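Long-range contacts in TRAP dicarboxylate transporter-DctP subunit (PDB 4N6D), which probably captures a small organic acid in the periplasm and hands it to the membrane subunits of a TRAP (tripartite ATP-independent periplasmic) transporter: residues S31-N36 / G86-G91; R81-G86 / A236-M241. All coordinates share one frame; numbering follows the deposited sequence.

Contact 1: S31-N36 / G86-G91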
ATOM      1  N   SER A  31      -7.359   5.605 -27.473  1.00 12.35           N
ATOM      2  CA  SER A  31      -6.833   6.632 -26.590  1.00 11.25           C
ATOM      3  C   SER A  31      -7.456   6.424 -25.225  1.00 14.22           C
ATOM      4  O   SER A  31      -8.681   6.362 -25.101  1.00 14.98           O
ATOM      5  CB  SER A  31      -7.188   8.024 -27.115  1.00 15.93           C
ATOM      6  OG  SER A  31      -6.595   9.056 -26.321  1.00 18.21           O
ATOM      7  N   LEU A  32      -6.624   6.284 -24.201  1.00 12.03           N
ATOM      8  CA  LEU A  32      -7.131   6.019 -22.859  1.00 10.90           C
ATOM      9  C   LEU A  32      -6.662   7.083 -21.870  1.00 10.11           C
ATOM     10  O   LEU A  32      -5.469   7.392 -21.811  1.00 13.17           O
ATOM     11  CB  LEU A  32      -6.632   4.670 -22.382  1.00  9.78           C
ATOM     12  CG  LEU A  32      -7.020   3.477 -23.255  1.00 11.47           C
ATOM     13  CD1 LEU A  32      -6.259   2.239 -22.845  1.00 12.49           C
ATOM     14  CD2 LEU A  32      -8.532   3.278 -23.202  1.00 15.88           C
ATOM     15  N   SER A  33      -7.572   7.592 -21.049  1.00  7.37           N
ATOM     16  CA  SER A  33      -7.210   8.486 -19.964  1.00  7.31           C
ATOM     17  C   SER A  33      -7.012   7.689 -18.674  1.00  7.34           C
ATOM     18  O   SER A  33      -7.742   6.741 -18.419  1.00  8.69           O
ATOM     19  CB  SER A  33      -8.297   9.544 -19.745  1.00  8.59           C
ATOM     20  OG  SER A  33      -9.538   8.889 -19.520  1.00 11.74           O
ATOM     21  N   TYR A  34      -6.020   8.079 -17.872  1.00  6.97           N
ATOM     22  CA  TYR A  34      -5.656   7.359 -16.665  1.00  7.37           C
ATOM     23  C   TYR A  34      -5.602   8.380 -15.526  1.00  7.52           C
ATOM     24  O   TYR A  34      -4.696   9.229 -15.450  1.00  9.76           O
ATOM     25  CB  TYR A  34      -4.325   6.635 -16.940  1.00  9.03           C
ATOM     26  CG  TYR A  34      -3.833   5.626 -15.930  1.00  7.15           C
ATOM     27  CD1 TYR A  34      -3.147   4.508 -16.359  1.00  8.06           C
ATOM     28  CD2 TYR A  34      -3.981   5.811 -14.563  1.00  7.26           C
ATOM     29  CE1 TYR A  34      -2.625   3.584 -15.456  1.00  8.34           C
ATOM     30  CE2 TYR A  34      -3.475   4.882 -13.657  1.00  7.34           C
ATOM     31  CZ  TYR A  34      -2.788   3.778 -14.117  1.00  9.76           C
ATOM     32  OH  TYR A  34      -2.249   2.845 -13.261  1.00  9.15           O
ATOM     33  N   ALA A  35      -6.628   8.334 -14.674  1.00  7.60           N
ATOM     34  CA  ALA A  35      -6.748   9.234 -13.532  1.00  9.03           C
ATOM     35  C   ALA A  35      -5.973   8.675 -12.348  1.00 10.02           C
ATOM     36  O   ALA A  35      -5.962   7.476 -12.126  1.00  8.04           O
ATOM     37  CB  ALA A  35      -8.214   9.422 -13.161  1.00  8.55           C
ATOM     38  N   ASN A  36      -5.341   9.558 -11.588  1.00  9.43           N
ATOM     39  CA  ASN A  36      -4.590   9.156 -10.411  1.00  7.94           C
ATOM     40  C   ASN A  36      -4.634  10.280  -9.389  1.00 13.95           C
ATOM     41  O   ASN A  36      -4.355  11.421  -9.725  1.00 15.73           O
ATOM     42  CB  ASN A  36      -3.156   8.830 -10.822  1.00 10.15           C
ATOM     43  CG  ASN A  36      -2.601   7.643 -10.097  1.00  9.37           C
ATOM     44  OD1 ASN A  36      -2.870   7.447  -8.908  1.00 12.51           O
ATOM     45  ND2 ASN A  36      -1.816   6.835 -10.809  1.00  7.69           N
ATOM     46  N   GLY A  86     -17.173   6.467 -17.024  1.00 13.85           N
ATOM     47  CA  GLY A  86     -16.366   6.701 -18.205  1.00 12.62           C
ATOM     48  C   GLY A  86     -15.741   8.094 -18.279  1.00 13.36           C
ATOM     49  O   GLY A  86     -15.185   8.474 -19.321  1.00 14.59           O
ATOM     50  N   GLN A  87     -15.830   8.860 -17.195  1.00 12.21           N
ATOM     51  CA  GLN A  87     -15.166  10.153 -17.151  1.00 10.46           C
ATOM     52  C   GLN A  87     -13.668   9.997 -17.321  1.00 12.58           C
ATOM     53  O   GLN A  87     -12.993  10.888 -17.865  1.00 11.61           O
ATOM     54  CB  GLN A  87     -15.417  10.848 -15.831  1.00 17.73           C
ATOM     55  CG  GLN A  87     -16.747  11.485 -15.713  1.00 31.32           C
ATOM     56  CD  GLN A  87     -16.864  12.199 -14.397  1.00 33.27           C
ATOM     57  OE1 GLN A  87     -16.094  13.119 -14.114  1.00 37.17           O
ATOM     58  NE2 GLN A  87     -17.794  11.755 -13.563  1.00 35.34           N
ATOM     59  N   ALA A  88     -13.145   8.874 -16.817  1.00 12.34           N
ATOM     60  CA  ALA A  88     -11.801   8.431 -17.134  1.00  9.64           C
ATOM     61  C   ALA A  88     -11.905   6.979 -17.536  1.00 10.97           C
ATOM     62  O   ALA A  88     -12.796   6.274 -17.070  1.00 10.09           O
ATOM     63  CB  ALA A  88     -10.859   8.562 -15.951  1.00 10.19           C
ATOM     64  N   ASP A  89     -11.006   6.527 -18.403  1.00  7.32           N
ATOM     65  CA  ASP A  89     -10.983   5.118 -18.770  1.00  7.78           C
ATOM     66  C   ASP A  89     -10.407   4.243 -17.666  1.00  8.49           C
ATOM     67  O   ASP A  89     -10.840   3.107 -17.482  1.00  7.75           O
ATOM     68  CB  ASP A  89     -10.204   4.886 -20.070  1.00  8.63           C
ATOM     69  CG  ASP A  89     -10.839   5.622 -21.259  1.00 11.15           C
ATOM     70  OD1 ASP A  89     -11.949   5.219 -21.683  1.00 12.84           O
ATOM     71  OD2 ASP A  89     -10.233   6.604 -21.747  1.00 10.67           O
ATOM     72  N   ILE A  90      -9.441   4.786 -16.943  1.00  6.45           N
ATOM     73  CA  ILE A  90      -8.671   4.049 -15.953  1.00  6.23           C
ATOM     74  C   ILE A  90      -8.464   4.927 -14.753  1.00  8.37           C
ATOM     75  O   ILE A  90      -8.369   6.153 -14.875  1.00  9.01           O
ATOM     76  CB  ILE A  90      -7.272   3.664 -16.522  1.00  7.04           C
ATOM     77  CG1 ILE A  90      -7.416   2.804 -17.770  1.00  8.10           C
ATOM     78  CG2 ILE A  90      -6.420   2.962 -15.447  1.00  8.52           C
ATOM     79  CD1 ILE A  90      -6.075   2.649 -18.527  1.00 10.50           C
ATOM     80  N   GLY A  91      -8.435   4.325 -13.579  1.00  6.48           N
ATOM     81  CA  GLY A  91      -8.187   5.070 -12.356  1.00  6.68           C
ATOM     82  C   GLY A  91      -7.510   4.221 -11.294  1.00  6.46           C
ATOM     83  O   GLY A  91      -7.531   2.987 -11.366  1.00  6.83           O
TER
HETATM   84  O   HOH W   1     -10.736   8.266 -23.674  1.00 22.87           O

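Contact 2: R81-G86 / A236-M241. With I3C (5-amino-2,4,6-triiodobenzene-1,3-dicarboxylic acid), chain C.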
ATOM      1  N   ARG A  81     -16.624   6.273  -9.017  1.00 10.60           N
ATOM      2  CA  ARG A  81     -17.786   6.608  -9.814  1.00 14.77           C
ATOM      3  C   ARG A  81     -17.373   7.146 -11.174  1.00 13.08           C
ATOM      4  O   ARG A  81     -17.988   6.860 -12.206  1.00 13.71           O
ATOM      5  CB  ARG A  81     -18.639   7.648  -9.099  1.00 19.78           C
ATOM      6  CG  ARG A  81     -20.013   7.772  -9.687  1.00 23.97           C
ATOM      7  CD  ARG A  81     -20.836   6.500  -9.454  1.00 26.72           C
ATOM      8  NE  ARG A  81     -22.112   6.622 -10.153  1.00 28.25           N
ATOM      9  CZ  ARG A  81     -22.690   5.659 -10.855  1.00 33.88           C
ATOM     10  NH1 ARG A  81     -22.135   4.459 -10.941  1.00 30.81           N
ATOM     11  NH2 ARG A  81     -23.843   5.909 -11.455  1.00 39.10           N
ATOM     12  N   GLY A  82     -16.312   7.943 -11.178  1.00  9.35           N
ATOM     13  CA  GLY A  82     -15.822   8.516 -12.418  1.00 10.72           C
ATOM     14  C   GLY A  82     -15.382   7.495 -13.446  1.00 12.18           C
ATOM     15  O   GLY A  82     -15.638   7.632 -14.640  1.00 11.97           O
ATOM     16  N   VAL A  83     -14.684   6.464 -13.005  1.00  9.06           N
ATOM     17  CA  VAL A  83     -14.306   5.420 -13.936  1.00  7.34           C
ATOM     18  C   VAL A  83     -15.549   4.623 -14.382  1.00 11.17           C
ATOM     19  O   VAL A  83     -15.705   4.287 -15.560  1.00 11.18           O
ATOM     20  CB  VAL A  83     -13.225   4.512 -13.327  1.00  9.11           C
ATOM     21  CG1 VAL A  83     -13.006   3.294 -14.209  1.00 12.63           C
ATOM     22  CG2 VAL A  83     -11.923   5.283 -13.167  1.00  7.83           C
ATOM     23  N   MET A  84     -16.467   4.360 -13.452  1.00 11.82           N
ATOM     24  CA  MET A  84     -17.678   3.607 -13.775  1.00 13.53           C
ATOM     25  C   MET A  84     -18.472   4.334 -14.839  1.00 14.62           C
ATOM     26  O   MET A  84     -19.076   3.716 -15.724  1.00 15.74           O
ATOM     27  CB  MET A  84     -18.539   3.428 -12.524  1.00 18.00           C
ATOM     28  CG  MET A  84     -17.944   2.488 -11.509  1.00 25.55           C
ATOM     29  SD  MET A  84     -18.903   2.343  -9.990  1.00 46.15           S
ATOM     30  CE  MET A  84     -20.365   1.885 -10.764  1.00  8.48           C
ATOM     31  N   GLN A  85     -18.473   5.661 -14.759  1.00 12.07           N
ATOM     32  CA  GLN A  85     -19.217   6.508 -15.686  1.00 15.21           C
ATOM     33  C   GLN A  85     -18.461   6.812 -16.978  1.00 18.02           C
ATOM     34  O   GLN A  85     -19.038   7.348 -17.917  1.00 19.38           O
ATOM     35  CB  GLN A  85     -19.624   7.815 -14.998  1.00 19.13           C
ATOM     36  CG  GLN A  85     -20.665   7.592 -13.921  1.00 19.11           C
ATOM     37  CD  GLN A  85     -21.119   8.867 -13.237  1.00 31.08           C
ATOM     38  OE1 GLN A  85     -20.301   9.680 -12.799  1.00 34.55           O
ATOM     39  NE2 GLN A  85     -22.434   9.042 -13.130  1.00 31.81           N
ATOM     40  N   GLY A  86     -17.173   6.467 -17.024  1.00 13.85           N
ATOM     41  CA  GLY A  86     -16.366   6.701 -18.205  1.00 12.62           C
ATOM     42  C   GLY A  86     -15.741   8.094 -18.279  1.00 13.36           C
ATOM     43  O   GLY A  86     -15.185   8.474 -19.321  1.00 14.59           O
ATOM     44  N   ALA A 236      -5.814  -0.733  -6.249  1.00  6.69           N
ATOM     45  CA  ALA A 236      -6.228  -1.367  -7.486  1.00  7.12           C
ATOM     46  C   ALA A 236      -6.226  -0.359  -8.618  1.00  7.54           C
ATOM     47  O   ALA A 236      -6.605   0.799  -8.428  1.00  7.81           O
ATOM     48  CB  ALA A 236      -7.627  -1.975  -7.340  1.00  8.15           C
ATOM     49  N   ILE A 237      -5.780  -0.803  -9.784  1.00  6.02           N
ATOM     50  CA  ILE A 237      -5.947  -0.029 -11.017  1.00  6.08           C
ATOM     51  C   ILE A 237      -7.136  -0.611 -11.770  1.00  8.57           C
ATOM     52  O   ILE A 237      -7.149  -1.792 -12.147  1.00  6.94           O
ATOM     53  CB  ILE A 237      -4.689  -0.057 -11.883  1.00  7.09           C
ATOM     54  CG1 ILE A 237      -3.456   0.429 -11.087  1.00  6.13           C
ATOM     55  CG2 ILE A 237      -4.920   0.765 -13.158  1.00  6.93           C
ATOM     56  CD1 ILE A 237      -3.622   1.815 -10.438  1.00  6.12           C
ATOM     57  N   ILE A 238      -8.166   0.214 -11.936  1.00  6.17           N
ATOM     58  CA  ILE A 238      -9.431  -0.235 -12.518  1.00  6.45           C
ATOM     59  C   ILE A 238      -9.676   0.436 -13.859  1.00  7.25           C
ATOM     60  O   ILE A 238      -9.283   1.584 -14.062  1.00  6.62           O
ATOM     61  CB  ILE A 238     -10.647   0.040 -11.561  1.00  8.71           C
ATOM     62  CG1 ILE A 238     -10.715   1.509 -11.118  1.00  7.49           C
ATOM     63  CG2 ILE A 238     -10.592  -0.887 -10.338  1.00 12.59           C
ATOM     64  CD1 ILE A 238     -12.059   1.913 -10.460  1.00 10.86           C
ATOM     65  N   MET A 239     -10.345  -0.294 -14.753  1.00  7.39           N
ATOM     66  CA  MET A 239     -10.683   0.230 -16.063  1.00  6.53           C
ATOM     67  C   MET A 239     -12.184   0.096 -16.309  1.00  7.47           C
ATOM     68  O   MET A 239     -12.805  -0.907 -15.942  1.00  7.76           O
ATOM     69  CB  MET A 239      -9.891  -0.530 -17.127  1.00  9.35           C
ATOM     70  CG  MET A 239     -10.198  -0.075 -18.542  1.00  6.76           C
ATOM     71  SD  MET A 239      -9.072  -0.788 -19.750  1.00 10.87           S
ATOM     72  CE  MET A 239      -9.313   0.318 -21.121  1.00 14.17           C
ATOM     73  N   ASN A 240     -12.747   1.122 -16.932  1.00  6.72           N
ATOM     74  CA  ASN A 240     -14.161   1.143 -17.297  1.00  7.10           C
ATOM     75  C   ASN A 240     -14.471  -0.040 -18.211  1.00  8.43           C
ATOM     76  O   ASN A 240     -13.694  -0.340 -19.123  1.00  8.47           O
ATOM     77  CB  ASN A 240     -14.460   2.456 -18.016  1.00  8.27           C
ATOM     78  CG  ASN A 240     -15.840   2.486 -18.596  1.00 12.82           C
ATOM     79  OD1 ASN A 240     -16.039   2.073 -19.734  1.00  9.49           O
ATOM     80  ND2 ASN A 240     -16.804   2.998 -17.831  1.00 11.76           N
ATOM     81  N   MET A 241     -15.570  -0.736 -17.952  1.00  9.93           N
ATOM     82  CA  MET A 241     -15.873  -1.945 -18.706  1.00  8.40           C
ATOM     83  C   MET A 241     -16.153  -1.675 -20.180  1.00  9.06           C
ATOM     84  O   MET A 241     -15.745  -2.462 -21.042  1.00  8.61           O
ATOM     85  CB  MET A 241     -17.048  -2.703 -18.086  1.00  9.71           C
ATOM     86  CG  MET A 241     -17.228  -4.054 -18.686  1.00  9.90           C
ATOM     87  SD  MET A 241     -15.937  -5.157 -18.147  1.00 16.75           S
ATOM     88  CE  MET A 241     -16.422  -5.351 -16.434  1.00 19.41           C
TER
HETATM   89  I3  I3C C 402     -27.493  -1.875 -15.602  0.66 23.13           I
HETATM   90  I2  I3C C 402     -24.084   0.836 -11.372  0.66 22.85           I
HETATM   91  I1  I3C C 402     -25.686   3.788 -16.324  0.66 34.75           I
HETATM   92  O8  I3C C 402     -28.335   1.301 -16.887  0.66 22.53           O
HETATM   93  O9  I3C C 402     -26.478   0.814 -17.965  0.66 28.10           O
HETATM   94  C10 I3C C 402     -24.364   3.177 -13.485  0.66 23.24           C
HETATM   95  N13 I3C C 402     -25.805  -1.480 -12.835  0.66 30.53           N
HETATM   96  C1  I3C C 402     -26.398   0.937 -15.601  0.66 24.20           C
HETATM   97  C6  I3C C 402     -26.433  -0.220 -14.846  0.66 14.95           C
HETATM   98  C5  I3C C 402     -25.782  -0.293 -13.625  0.66 26.74           C
HETATM   99  C4  I3C C 402     -25.117   0.828 -13.191  0.66 20.17           C
HETATM  100  C3  I3C C 402     -25.082   1.976 -13.954  0.66 19.18           C
HETATM  101  C2  I3C C 402     -25.729   2.043 -15.157  0.66 26.74           C
HETATM  102  C7  I3C C 402     -27.106   1.019 -16.896  0.66 24.07           C
HETATM  103  O11 I3C C 402     -23.161   3.379 -13.793  0.66 27.37           O
HETATM  104  O12 I3C C 402     -25.000   3.996 -12.779  0.66 21.67           O

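Contact 1: S31-N36 / G86-G91
With OG set between the backbone N and the carbonyl carbon (chi1 56°), Ser33 meets Asp89, whose CG lies beside its own backbone N (chi1 -61°), and the two residues grip each other twice. Asp89 N donates to Ser33 OG over 3.0 Å, while Ser33 N returns a nearly straight bond at 2.9 Å to Asp89 OD2, which accepts through its anti lone pair, the one facing away from OD1. A water donating both to OD2 and to Ser31 O adds a third link, and Ser243 holds OD1, so both carboxylate oxygens are engaged and the rotation of the group is probably fixed. Leu32 CD2 packs against Asp89 CG at 3.8 Å, the two side chains crossing at about a right angle.

Beyond these polar contacts the backbones pair as parallel strands. Ile90 N bonds to Ser33 O at 3.0 Å, somewhat bent at the hydrogen, and Ile90 O receives Ala35 N at 2.8 Å. Tyr34 and Ile90 project from the same face of the sheet, where Ile90 CG2 sits over the centre of the phenol ring, 3.6 Å from its centroid, in a CH-pi contact. On the other face Ala35 CB meets Ala88 CB, just ahead of strand 90-94. Parallel strands joined through helix 43-58, strand 63-68 and helix 79-85, with 90-94 mid-sheet and 30-35 beside it, are characteristic of periplasmic binding protein alpha/beta domains.

Contact 2: R81-G86 / A236-M241
A side-chain-to-helix-end hydrogen bond, Asn240 to Val83, backed by a small apolar patch, joins the last turn of helix 79-85 to the C-terminal end of strand 234-240, where the helix packs against the five-stranded sheet. Asn240 ND2 donates to Val83 O at 2.8 Å with an N-H...O angle of 158°. The donor lies in the carbonyl plane, and the oxygen lies close to the plane of the amide. Asn240 CG stands anti to the backbone N (chi1 172°), while CB itself comes within 3.3 Å of Val83 O. That oxygen also accepts Gly86 N within the last turn of its own helix, so two donors hold it as the helix closes in a Schellman motif at Gly86, whose positive phi would press a side chain against the preceding carbonyl. The other end of the amide is used as well: OD1 caps Ser243 N at the start of helix 241-245.

Beside the bond, Val83 CG1 rests 3.5 Å from Asn240 N, and Ile238 CD1 reaches Val83 CB at 4.0 Å. Arg81 and Met84 point their CB atoms away from the strand. Arg81 NH2 gives a straight 2.6 Å bond to O12 of the triiodinated dicarboxylate I3C and NH1 a longer, bent one to O11, while Met84 CE touches iodine I2 at 3.9 Å. With Arg138 they form the pocket for this phasing compound. One asparagine thus serves as N-cap of helix 241-245 and as donor to the Schellman end of helix 79-85, within the helix-on-sheet layering of an alpha/beta periplasmic binding protein domain.

In the fold
From the N terminus, strand 30-35 leads through helix 43-58, strand 63-68 and helix 79-85 before strand 90-94 returns to its side, so contact 1 closes a loop of about 50 residues. Contact 2 closes one of about 150, bringing strand 234-240 to the end of helix 79-85. The segments alternate along the chain, so the loops cross, and Gly86 is shared by 81-86 and 86-91. Strand 90-94 lies between 30-35, to which it is parallel, and 234-240, to which it is antiparallel; Asp89 O and Gly91 O probably accept Asn240 N and Ile238 N. Together the contacts tie three adjacent strands and a covering helix into one domain.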